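Long-range contacts in nitroalkane oxidase (Podospora anserina, PDB 3MKH), which oxidises primary and secondary nitroalkanes to aldehydes or ketones with FAD, consuming oxygen and releasing nitrite and hydrogen peroxide: residues 26-30 / 88-93; 131-137 / 167-173; 289-293 / 317-321. Residues are numbered along the deposited sequence.

Contact 1 of 3, residues 26-30 / 88-93; sequences LMPAR and VEPSAA
Residues 26-30 are helical, near the end of helix 9-33, with a kink where P28 has no NH for the preceding turn; R30 N still bonds L26 O at 3.1 Å. Across from them, E89 is extended (phi/psi -154/89) and N-caps the helix that starts at P90. The backbones come closest at L26 and E89, CA to CA 5.9 Å. With chi1 t and chi2 p, the E89 side chain folds back so that OE2 accepts from A92 N at 2.9 Å, an N-cap bond to the third residue of the helix; the same oxygen bonds Y33 OH. L26 (mt) packs beside this cap: CB lies 3.8 Å from E89 CB, CD2 3.9 Å from A92 CB, and CD1 4.0 Å from A93 CB. A29 CB meets A92 CB at 3.8 Å, and M27 CG sits 3.5 Å from V88 CG1. R30 CD passes 3.2 Å from E89 OE1, but NH1 is 4.2 Å from that oxygen, beyond a salt bridge; R30 NH1 hydrogen-bonds to Y33 OH and NH2 forms a salt bridge with D387. The contact packs two helices of the N-terminal helical domain of the acyl-CoA dehydrogenase fold, with C85 of helix 75-88 touching both L26 and A93.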
loop_
_atom_site.group_PDB
_atom_site.type_symbol
_atom_site.label_atom_id
_atom_site.label_comp_id
_atom_site.label_asym_id
_atom_site.label_seq_id
_atom_site.Cartn_x
_atom_site.Cartn_y
_atom_site.Cartn_z
ATOM N N LEU A 26 15.924 -21.611 23.665
ATOM C CA LEU A 26 15.243 -20.313 23.613
ATOM C C LEU A 26 13.877 -20.280 24.313
ATOM O O LEU A 26 13.527 -19.291 24.974
ATOM C CB LEU A 26 15.136 -19.831 22.167
ATOM C CG LEU A 26 16.480 -19.686 21.435
ATOM C CD1 LEU A 26 16.284 -19.200 20.003
ATOM C CD2 LEU A 26 17.466 -18.769 22.193
ATOM N N MET A 27 13.094 -21.344 24.165
ATOM C CA MET A 27 11.793 -21.393 24.829
ATOM C C MET A 27 11.917 -21.340 26.358
ATOM O O MET A 27 11.182 -20.608 27.021
ATOM C CB MET A 27 10.985 -22.609 24.376
ATOM C CG MET A 27 10.462 -22.485 22.953
ATOM S SD MET A 27 9.368 -23.846 22.459
ATOM C CE MET A 27 8.022 -23.677 23.643
ATOM N N PRO A 28 12.854 -22.109 26.922
ATOM C CA PRO A 28 13.061 -21.991 28.370
ATOM C C PRO A 28 13.585 -20.620 28.803
ATOM O O PRO A 28 13.229 -20.162 29.880
ATOM C CB PRO A 28 14.095 -23.082 28.663
ATOM C CG PRO A 28 13.862 -24.102 27.607
ATOM C CD PRO A 28 13.511 -23.308 26.372
ATOM N N ALA A 29 14.411 -19.980 27.984
ATOM C CA ALA A 29 14.873 -18.632 28.281
ATOM C C ALA A 29 13.659 -17.714 28.453
ATOM O O ALA A 29 13.638 -16.885 29.347
ATOM C CB ALA A 29 15.799 -18.110 27.167
ATOM N N ARG A 30 12.658 -17.864 27.588
ATOM C CA ARG A 30 11.451 -17.042 27.664
ATOM C C ARG A 30 10.669 -17.261 28.987
ATOM O O ARG A 30 10.265 -16.295 29.653
ATOM C CB ARG A 30 10.552 -17.323 26.460
ATOM C CG ARG A 30 9.119 -16.763 26.557
ATOM C CD ARG A 30 8.960 -15.506 25.728
ATOM N NE ARG A 30 7.612 -14.931 25.789
ATOM C CZ ARG A 30 7.346 -13.648 25.568
ATOM N NH1 ARG A 30 8.334 -12.810 25.276
ATOM N NH2 ARG A 30 6.099 -13.192 25.642
ATOM N N VAL A 88 10.434 -18.561 16.849
ATOM C CA VAL A 88 10.171 -19.160 18.155
ATOM C C VAL A 88 10.349 -18.201 19.331
ATOM O O VAL A 88 9.457 -18.063 20.152
ATOM C CB VAL A 88 11.048 -20.415 18.402
ATOM C CG1 VAL A 88 10.903 -20.892 19.845
ATOM C CG2 VAL A 88 10.676 -21.535 17.426
ATOM N N GLU A 89 11.503 -17.551 19.425
ATOM C CA GLU A 89 11.764 -16.641 20.547
ATOM C C GLU A 89 12.775 -15.588 20.122
ATOM O O GLU A 89 13.993 -15.775 20.257
ATOM C CB GLU A 89 12.205 -17.422 21.809
ATOM C CG GLU A 89 12.938 -16.609 22.896
ATOM C CD GLU A 89 12.174 -15.391 23.355
ATOM O OE1 GLU A 89 10.937 -15.345 23.176
ATOM O OE2 GLU A 89 12.815 -14.466 23.897
ATOM N N PRO A 90 12.273 -14.477 19.566
ATOM C CA PRO A 90 13.158 -13.432 19.024
ATOM C C PRO A 90 14.100 -12.802 20.054
ATOM O O PRO A 90 15.246 -12.538 19.717
ATOM C CB PRO A 90 12.179 -12.369 18.520
ATOM C CG PRO A 90 10.903 -13.132 18.216
ATOM C CD PRO A 90 10.854 -14.261 19.219
ATOM N N SER A 91 13.625 -12.532 21.267
ATOM C CA SER A 91 14.420 -11.741 22.206
ATOM C C SER A 91 15.697 -12.464 22.657
ATOM O O SER A 91 16.803 -11.924 22.539
ATOM C CB SER A 91 13.577 -11.295 23.410
ATOM O OG SER A 91 14.347 -10.477 24.280
ATOM N N ALA A 92 15.550 -13.686 23.161
ATOM C CA ALA A 92 16.715 -14.447 23.597
ATOM C C ALA A 92 17.607 -14.768 22.402
ATOM O O ALA A 92 18.831 -14.825 22.529
ATOM C CB ALA A 92 16.296 -15.723 24.316
ATOM N N ALA A 93 17.002 -14.954 21.234
ATOM C CA ALA A 93 17.794 -15.173 20.019
ATOM C C ALA A 93 18.703 -13.981 19.711
ATOM O O ALA A 93 19.877 -14.151 19.372
ATOM C CB ALA A 93 16.891 -15.465 18.825
#

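Contact 2 of 3, residues 131-137 / 167-173; sequences SLVFSEP and EKMWATN. With FAD (flavin-adenine dinucleotide), chain E.
Strand 131-133 runs out into a loop that turns at F134, and residues 167-173 leave their strand to pass it in reverse; CA atoms are closest at E136-K168 (4.2 Å), V133-A171 (5.1 Å) and S131-N173 (5.5 Å). One backbone bond joins the segments, M169 N to S135 O at 3.0 Å. At one end S131 OG donates to T172 O (2.8 Å); toward the other, K168 NZ reaches F134 O and E136 OE2, both at 2.9 Å, the latter a salt bridge, and bonds V188 O. E136 OE1 accepts from Q152 N. The flavin lies along the pair, its pyrimidine edge read mainly by backbone. FAD N3 donates to L132 O (2.7 Å). F134 N donates to FAD O2 (3.0 Å). S135 N does likewise to FAD O2 (2.8 Å). S135 OG, chi1 m, donates to FAD N1 (2.9 Å) and accepts from ribityl FAD O4' (2.6 Å). T172 N gives FAD O4 a weak bond at 3.4 Å. A water 2.9 Å from L132 N and 2.6 Å from FAD O4 bridges the two. These loops form the flavin-binding part of the middle beta domain. Strand 184-191 hydrogen-bonds to S131 and V133, strand 242-251 pairs with K168, and helix 90-109 packs on L132 and T172.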
loop_
_atom_site.group_PDB
_atom_site.type_symbol
_atom_site.label_atom_id
_atom_site.label_comp_id
_atom_site.label_asym_id
_atom_site.label_seq_id
_atom_site.Cartn_x
_atom_site.Cartn_y
_atom_site.Cartn_z
ATOM N N SER A 131 30.077 -7.219 21.301
ATOM C CA SER A 131 29.180 -6.148 20.885
ATOM C C SER A 131 29.822 -5.325 19.784
ATOM O O SER A 131 31.012 -5.034 19.842
ATOM C CB SER A 131 28.864 -5.236 22.075
ATOM O OG SER A 131 27.915 -4.244 21.725
ATOM N N LEU A 132 29.037 -4.975 18.767
ATOM C CA LEU A 132 29.472 -4.005 17.763
ATOM C C LEU A 132 28.922 -2.658 18.217
ATOM O O LEU A 132 27.702 -2.407 18.199
ATOM C CB LEU A 132 28.980 -4.394 16.362
ATOM C CG LEU A 132 29.174 -3.418 15.183
ATOM C CD1 LEU A 132 30.488 -2.685 15.245
ATOM C CD2 LEU A 132 29.054 -4.155 13.857
ATOM N N VAL A 133 29.823 -1.816 18.699
ATOM C CA VAL A 133 29.428 -0.614 19.411
ATOM C C VAL A 133 29.565 0.567 18.466
ATOM O O VAL A 133 30.608 1.218 18.396
ATOM C CB VAL A 133 30.261 -0.406 20.672
ATOM C CG1 VAL A 133 29.697 0.758 21.496
ATOM C CG2 VAL A 133 30.287 -1.690 21.500
ATOM N N PHE A 134 28.482 0.809 17.735
ATOM C CA PHE A 134 28.429 1.766 16.646
ATOM C C PHE A 134 27.511 2.928 17.015
ATOM O O PHE A 134 27.912 4.095 16.967
ATOM C CB PHE A 134 27.872 1.046 15.417
ATOM C CG PHE A 134 27.865 1.874 14.159
ATOM C CD1 PHE A 134 26.774 2.664 13.839
ATOM C CD2 PHE A 134 28.929 1.830 13.271
ATOM C CE1 PHE A 134 26.760 3.416 12.668
ATOM C CE2 PHE A 134 28.915 2.576 12.103
ATOM C CZ PHE A 134 27.836 3.368 11.805
ATOM N N SER A 135 26.271 2.597 17.379
ATOM C CA SER A 135 25.225 3.599 17.557
ATOM C C SER A 135 25.431 4.527 18.754
ATOM O O SER A 135 26.075 4.162 19.744
ATOM C CB SER A 135 23.851 2.926 17.647
ATOM O OG SER A 135 23.562 2.221 16.452
ATOM N N GLU A 136 24.840 5.716 18.653
ATOM C CA GLU A 136 25.042 6.801 19.607
ATOM C C GLU A 136 23.709 7.515 19.870
ATOM O O GLU A 136 22.830 7.545 19.003
ATOM C CB GLU A 136 26.083 7.801 19.061
ATOM C CG GLU A 136 27.471 7.207 18.928
ATOM C CD GLU A 136 28.545 8.205 18.481
ATOM O OE1 GLU A 136 28.221 9.303 17.971
ATOM O OE2 GLU A 136 29.731 7.862 18.629
ATOM N N PRO A 137 23.554 8.104 21.069
ATOM C CA PRO A 137 22.278 8.727 21.449
ATOM C C PRO A 137 21.795 9.788 20.452
ATOM O O PRO A 137 20.583 9.899 20.191
ATOM C CB PRO A 137 22.587 9.416 22.784
ATOM C CG PRO A 137 23.926 8.983 23.183
ATOM C CD PRO A 137 24.622 8.332 22.057
ATOM N N GLU A 167 29.839 8.537 24.319
ATOM C CA GLU A 167 28.630 7.845 24.701
ATOM C C GLU A 167 28.084 7.032 23.545
ATOM O O GLU A 167 28.099 7.467 22.396
ATOM C CB GLU A 167 27.580 8.842 25.194
ATOM C CG GLU A 167 28.034 9.558 26.434
ATOM C CD GLU A 167 27.011 10.529 26.994
ATOM O OE1 GLU A 167 25.901 10.664 26.422
ATOM O OE2 GLU A 167 27.340 11.156 28.021
ATOM N N LYS A 168 27.598 5.840 23.862
ATOM C CA LYS A 168 27.033 4.960 22.861
ATOM C C LYS A 168 25.658 4.558 23.352
ATOM O O LYS A 168 25.386 4.612 24.542
ATOM C CB LYS A 168 27.925 3.719 22.708
ATOM C CG LYS A 168 29.294 4.021 22.073
ATOM C CD LYS A 168 29.135 4.457 20.613
ATOM C CE LYS A 168 30.492 4.479 19.848
ATOM N NZ LYS A 168 30.257 5.015 18.456
ATOM N N MET A 169 24.784 4.159 22.439
ATOM C CA MET A 169 23.452 3.725 22.837
ATOM C C MET A 169 22.984 2.699 21.823
ATOM O O MET A 169 23.400 2.753 20.662
ATOM C CB MET A 169 22.501 4.929 22.863
ATOM C CG MET A 169 21.088 4.629 23.387
ATOM S SD MET A 169 20.135 6.170 23.540
ATOM C CE MET A 169 18.499 5.544 23.947
ATOM N N TRP A 170 22.168 1.753 22.286
ATOM C CA TRP A 170 21.550 0.717 21.459
ATOM C C TRP A 170 22.480 -0.453 21.115
ATOM O O TRP A 170 22.062 -1.391 20.444
ATOM C CB TRP A 170 20.965 1.290 20.159
ATOM C CG TRP A 170 19.877 2.342 20.336
ATOM C CD1 TRP A 170 19.983 3.679 20.058
ATOM C CD2 TRP A 170 18.535 2.133 20.789
ATOM N NE1 TRP A 170 18.798 4.315 20.340
ATOM C CE2 TRP A 170 17.889 3.389 20.778
ATOM C CE3 TRP A 170 17.815 1.009 21.215
ATOM C CZ2 TRP A 170 16.563 3.553 21.174
ATOM C CZ3 TRP A 170 16.493 1.175 21.611
ATOM C CH2 TRP A 170 15.882 2.438 21.582
ATOM N N ALA A 171 23.732 -0.398 21.551
ATOM C CA ALA A 171 24.692 -1.415 21.134
ATOM C C ALA A 171 24.517 -2.685 21.949
ATOM O O ALA A 171 24.967 -2.802 23.098
ATOM C CB ALA A 171 26.111 -0.894 21.209
ATOM N N THR A 172 23.843 -3.640 21.335
ATOM C CA THR A 172 23.414 -4.837 22.026
ATOM C C THR A 172 24.578 -5.570 22.699
ATOM O O THR A 172 25.594 -5.842 22.062
ATOM C CB THR A 172 22.693 -5.772 21.042
ATOM O OG1 THR A 172 21.604 -5.065 20.434
ATOM C CG2 THR A 172 22.179 -6.996 21.750
ATOM N N ASN A 173 24.411 -5.877 23.985
ATOM C CA ASN A 173 25.397 -6.617 24.781
ATOM C C ASN A 173 26.566 -5.793 25.338
ATOM O O ASN A 173 27.343 -6.317 26.135
ATOM C CB ASN A 173 26.022 -7.793 23.987
ATOM C CG ASN A 173 25.044 -8.907 23.660
ATOM O OD1 ASN A 173 25.339 -9.764 22.797
ATOM N ND2 ASN A 173 23.912 -8.942 24.342
HETATM P PA FAD E . 19.374 7.647 13.129
HETATM O O1A FAD E . 20.608 8.411 12.956
HETATM O O2A FAD E . 18.832 7.464 14.477
HETATM O O5B FAD E . 18.243 8.306 12.198
HETATM C C5B FAD E . 16.886 8.378 12.629
HETATM C C4B FAD E . 15.915 8.752 11.493
HETATM O O4B FAD E . 16.229 10.070 11.024
HETATM C C3B FAD E . 16.084 7.836 10.284
HETATM O O3B FAD E . 15.211 6.711 10.401
HETATM C C2B FAD E . 15.625 8.721 9.139
HETATM O O2B FAD E . 14.209 8.654 9.006
HETATM C C1B FAD E . 16.040 10.122 9.587
HETATM N N9A FAD E . 17.322 10.473 8.915
HETATM C C8A FAD E . 18.479 10.731 9.516
HETATM N N7A FAD E . 19.409 10.997 8.608
HETATM C C5A FAD E . 18.839 10.911 7.412
HETATM C C6A FAD E . 19.298 11.086 6.114
HETATM N N6A FAD E . 20.564 11.407 5.882
HETATM N N1A FAD E . 18.443 10.927 5.099
HETATM C C2A FAD E . 17.180 10.608 5.321
HETATM N N3A FAD E . 16.711 10.436 6.545
HETATM C C4A FAD E . 17.512 10.578 7.606
HETATM N N1 FAD E . 23.478 -0.507 17.317
HETATM C C2 FAD E . 24.790 -0.957 17.380
HETATM O O2 FAD E . 25.707 -0.169 17.199
HETATM N N3 FAD E . 25.059 -2.297 17.641
HETATM C C4 FAD E . 24.018 -3.199 17.851
HETATM O O4 FAD E . 24.267 -4.379 18.086
HETATM C C4X FAD E . 22.706 -2.748 17.789
HETATM N N5 FAD E . 21.637 -3.625 17.988
HETATM C C5X FAD E . 20.369 -3.103 18.263
HETATM C C6 FAD E . 19.364 -3.906 18.795
HETATM C C7 FAD E . 18.112 -3.368 19.069
HETATM C C7M FAD E . 17.004 -4.237 19.656
HETATM C C8 FAD E . 17.866 -2.027 18.806
HETATM C C8M FAD E . 16.493 -1.424 19.103
HETATM C C9 FAD E . 18.866 -1.232 18.268
HETATM C C9A FAD E . 20.117 -1.766 17.999
HETATM N N10 FAD E . 21.125 -0.965 17.464
HETATM C C10 FAD E . 22.441 -1.407 17.522
HETATM C "C1'" FAD E . 20.812 0.336 16.826
HETATM C "C2'" FAD E . 20.453 0.149 15.352
HETATM O "O2'" FAD E . 21.570 -0.374 14.641
HETATM C "C3'" FAD E . 19.968 1.445 14.683
HETATM O "O3'" FAD E . 19.460 1.120 13.397
HETATM C "C4'" FAD E . 21.067 2.503 14.510
HETATM O "O4'" FAD E . 21.266 3.211 15.726
HETATM C "C5'" FAD E . 20.679 3.503 13.414
HETATM O "O5'" FAD E . 19.397 4.080 13.667
HETATM P P FAD E . 18.645 4.925 12.545
HETATM O O1P FAD E . 18.740 4.190 11.278
HETATM O O2P FAD E . 17.323 5.304 13.043
HETATM O O3P FAD E . 19.604 6.218 12.428
HETATM O O HOH W 1 26.257 -5.874 18.963
#

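Contact 3 of 3, residues 289-293 / 317-321; sequences FDAAL and LSGVK
Two regular helical turns pack nearly antiparallel: the local axes of 289-293 and 317-321 approach to 10.4 Å, with a signed crossing angle of -157°. F289 and V320 have the closest CA atoms, 6.6 Å apart. The chief bump is F289. Its CA-CB bond points sideways, but with chi1 t and chi2 89° the ring swings in among L317, V320 and K321. F289 CD1 lies 3.6 Å from L317 CD2 and F289 CE1 3.5 Å from L317 O, which sits at the ring edge. F289 CB touches V320 CG1 at 4.1 Å. The aliphatic part of K321 lies over one ring face, CD 4.0 Å from the centroid of the F289 ring and 12° off its normal, a CH-pi contact. K321 NZ, 6.0 Å from the F289 ring centroid, adds at most a weak attraction and forms salt bridges with E325 and with E350 of the third subunit. Both turns belong to the long antiparallel helices of the C-terminal helical domain characteristic of acyl-CoA dehydrogenases, helices 262-298 and 311-340. In return, L317 (chi1 -98°, off a well) reaches into the hollow formed by F289, A292 and L293: L317 CD2 is 3.8 Å from A292 CB, where the short side chain leaves room, and L317 CD1 is 4.0 Å from L293 CD1. V370 of helix 345-374 touches both A292 and V320. The third subunit packs its Y419 against F289, L293 and K321, while its W422 meets the F289 ring with planes at about 70° and makes a cation-pi contact with K321.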
loop_
_atom_site.group_PDB
_atom_site.type_symbol
_atom_site.label_atom_id
_atom_site.label_comp_id
_atom_site.label_asym_id
_atom_site.label_seq_id
_atom_site.Cartn_x
_atom_site.Cartn_y
_atom_site.Cartn_z
ATOM N N PHE A 289 1.890 -16.146 10.494
ATOM C CA PHE A 289 1.049 -16.987 9.645
ATOM C C PHE A 289 0.611 -18.252 10.391
ATOM O O PHE A 289 -0.568 -18.599 10.398
ATOM C CB PHE A 289 1.776 -17.373 8.357
ATOM C CG PHE A 289 0.982 -18.300 7.485
ATOM C CD1 PHE A 289 0.102 -17.796 6.534
ATOM C CD2 PHE A 289 1.087 -19.672 7.637
ATOM C CE1 PHE A 289 -0.650 -18.656 5.731
ATOM C CE2 PHE A 289 0.346 -20.535 6.850
ATOM C CZ PHE A 289 -0.528 -20.024 5.890
ATOM N N ASP A 290 1.562 -18.943 11.012
ATOM C CA ASP A 290 1.256 -20.169 11.751
ATOM C C ASP A 290 0.257 -19.958 12.878
ATOM O O ASP A 290 -0.645 -20.777 13.068
ATOM C CB ASP A 290 2.528 -20.779 12.335
ATOM C CG ASP A 290 3.400 -21.466 11.274
ATOM O OD1 ASP A 290 2.975 -21.603 10.108
ATOM O OD2 ASP A 290 4.522 -21.872 11.625
ATOM N N ALA A 291 0.434 -18.885 13.646
ATOM C CA ALA A 291 -0.466 -18.613 14.768
ATOM C C ALA A 291 -1.892 -18.273 14.300
ATOM O O ALA A 291 -2.873 -18.695 14.912
ATOM C CB ALA A 291 0.102 -17.505 15.652
ATOM N N ALA A 292 -2.002 -17.525 13.212
ATOM C CA ALA A 292 -3.315 -17.192 12.643
ATOM C C ALA A 292 -4.010 -18.418 12.040
ATOM O O ALA A 292 -5.224 -18.607 12.209
ATOM C CB ALA A 292 -3.185 -16.077 11.595
ATOM N N LEU A 293 -3.242 -19.246 11.340
ATOM C CA LEU A 293 -3.774 -20.474 10.753
ATOM C C LEU A 293 -4.246 -21.412 11.856
ATOM O O LEU A 293 -5.301 -22.027 11.751
ATOM C CB LEU A 293 -2.717 -21.165 9.877
ATOM C CG LEU A 293 -3.178 -22.351 9.023
ATOM C CD1 LEU A 293 -4.158 -21.892 7.961
ATOM C CD2 LEU A 293 -1.975 -23.014 8.360
ATOM N N LEU A 317 -4.826 -14.160 5.047
ATOM C CA LEU A 317 -3.799 -15.169 5.320
ATOM C C LEU A 317 -2.966 -15.548 4.095
ATOM O O LEU A 317 -1.745 -15.679 4.191
ATOM C CB LEU A 317 -4.404 -16.439 5.905
ATOM C CG LEU A 317 -4.329 -16.558 7.416
ATOM C CD1 LEU A 317 -4.782 -17.941 7.849
ATOM C CD2 LEU A 317 -2.902 -16.296 7.855
ATOM N N SER A 318 -3.613 -15.746 2.946
ATOM C CA SER A 318 -2.855 -16.120 1.763
ATOM C C SER A 318 -1.944 -14.963 1.348
ATOM O O SER A 318 -0.829 -15.182 0.871
ATOM C CB SER A 318 -3.772 -16.596 0.618
ATOM O OG SER A 318 -4.586 -15.548 0.136
ATOM N N GLY A 319 -2.398 -13.730 1.564
ATOM C CA GLY A 319 -1.550 -12.577 1.317
ATOM C C GLY A 319 -0.272 -12.628 2.151
ATOM O O GLY A 319 0.824 -12.423 1.643
ATOM N N VAL A 320 -0.413 -12.912 3.442
ATOM C CA VAL A 320 0.756 -13.095 4.287
ATOM C C VAL A 320 1.640 -14.249 3.797
ATOM O O VAL A 320 2.852 -14.120 3.760
ATOM C CB VAL A 320 0.365 -13.335 5.761
ATOM C CG1 VAL A 320 1.605 -13.707 6.570
ATOM C CG2 VAL A 320 -0.327 -12.088 6.348
ATOM N N LYS A 321 1.034 -15.382 3.432
ATOM C CA LYS A 321 1.816 -16.525 2.932
ATOM C C LYS A 321 2.631 -16.146 1.686
ATOM O O LYS A 321 3.813 -16.478 1.554
ATOM C CB LYS A 321 0.895 -17.712 2.627
ATOM C CG LYS A 321 1.621 -19.030 2.308
ATOM C CD LYS A 321 2.520 -19.458 3.441
ATOM C CE LYS A 321 2.748 -20.965 3.432
ATOM N NZ LYS A 321 3.439 -21.439 2.192
#

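The three contacts follow one another along the chain and sample the N-terminal helices, the beta domain and the C-terminal helices in turn. Contact 2 holds the flavin directly. Contact 1, centred about 22 Å from contact 2 with nearest atoms about 7 Å apart, starts helix 90-109, which goes on to pack against contact 2; the A93 side chain is about 11 Å from FAD. Contact 3 is centred about 22 Å from contact 1 (nearest atoms about 8 Å) and 35 Å from contact 2; its L317 side chain is about 9 Å from a different FAD. R301, A373 and I376 of the second subunit contribute to the cofactor site, so subunit association brings a neighbour's C-terminal part to the flavin.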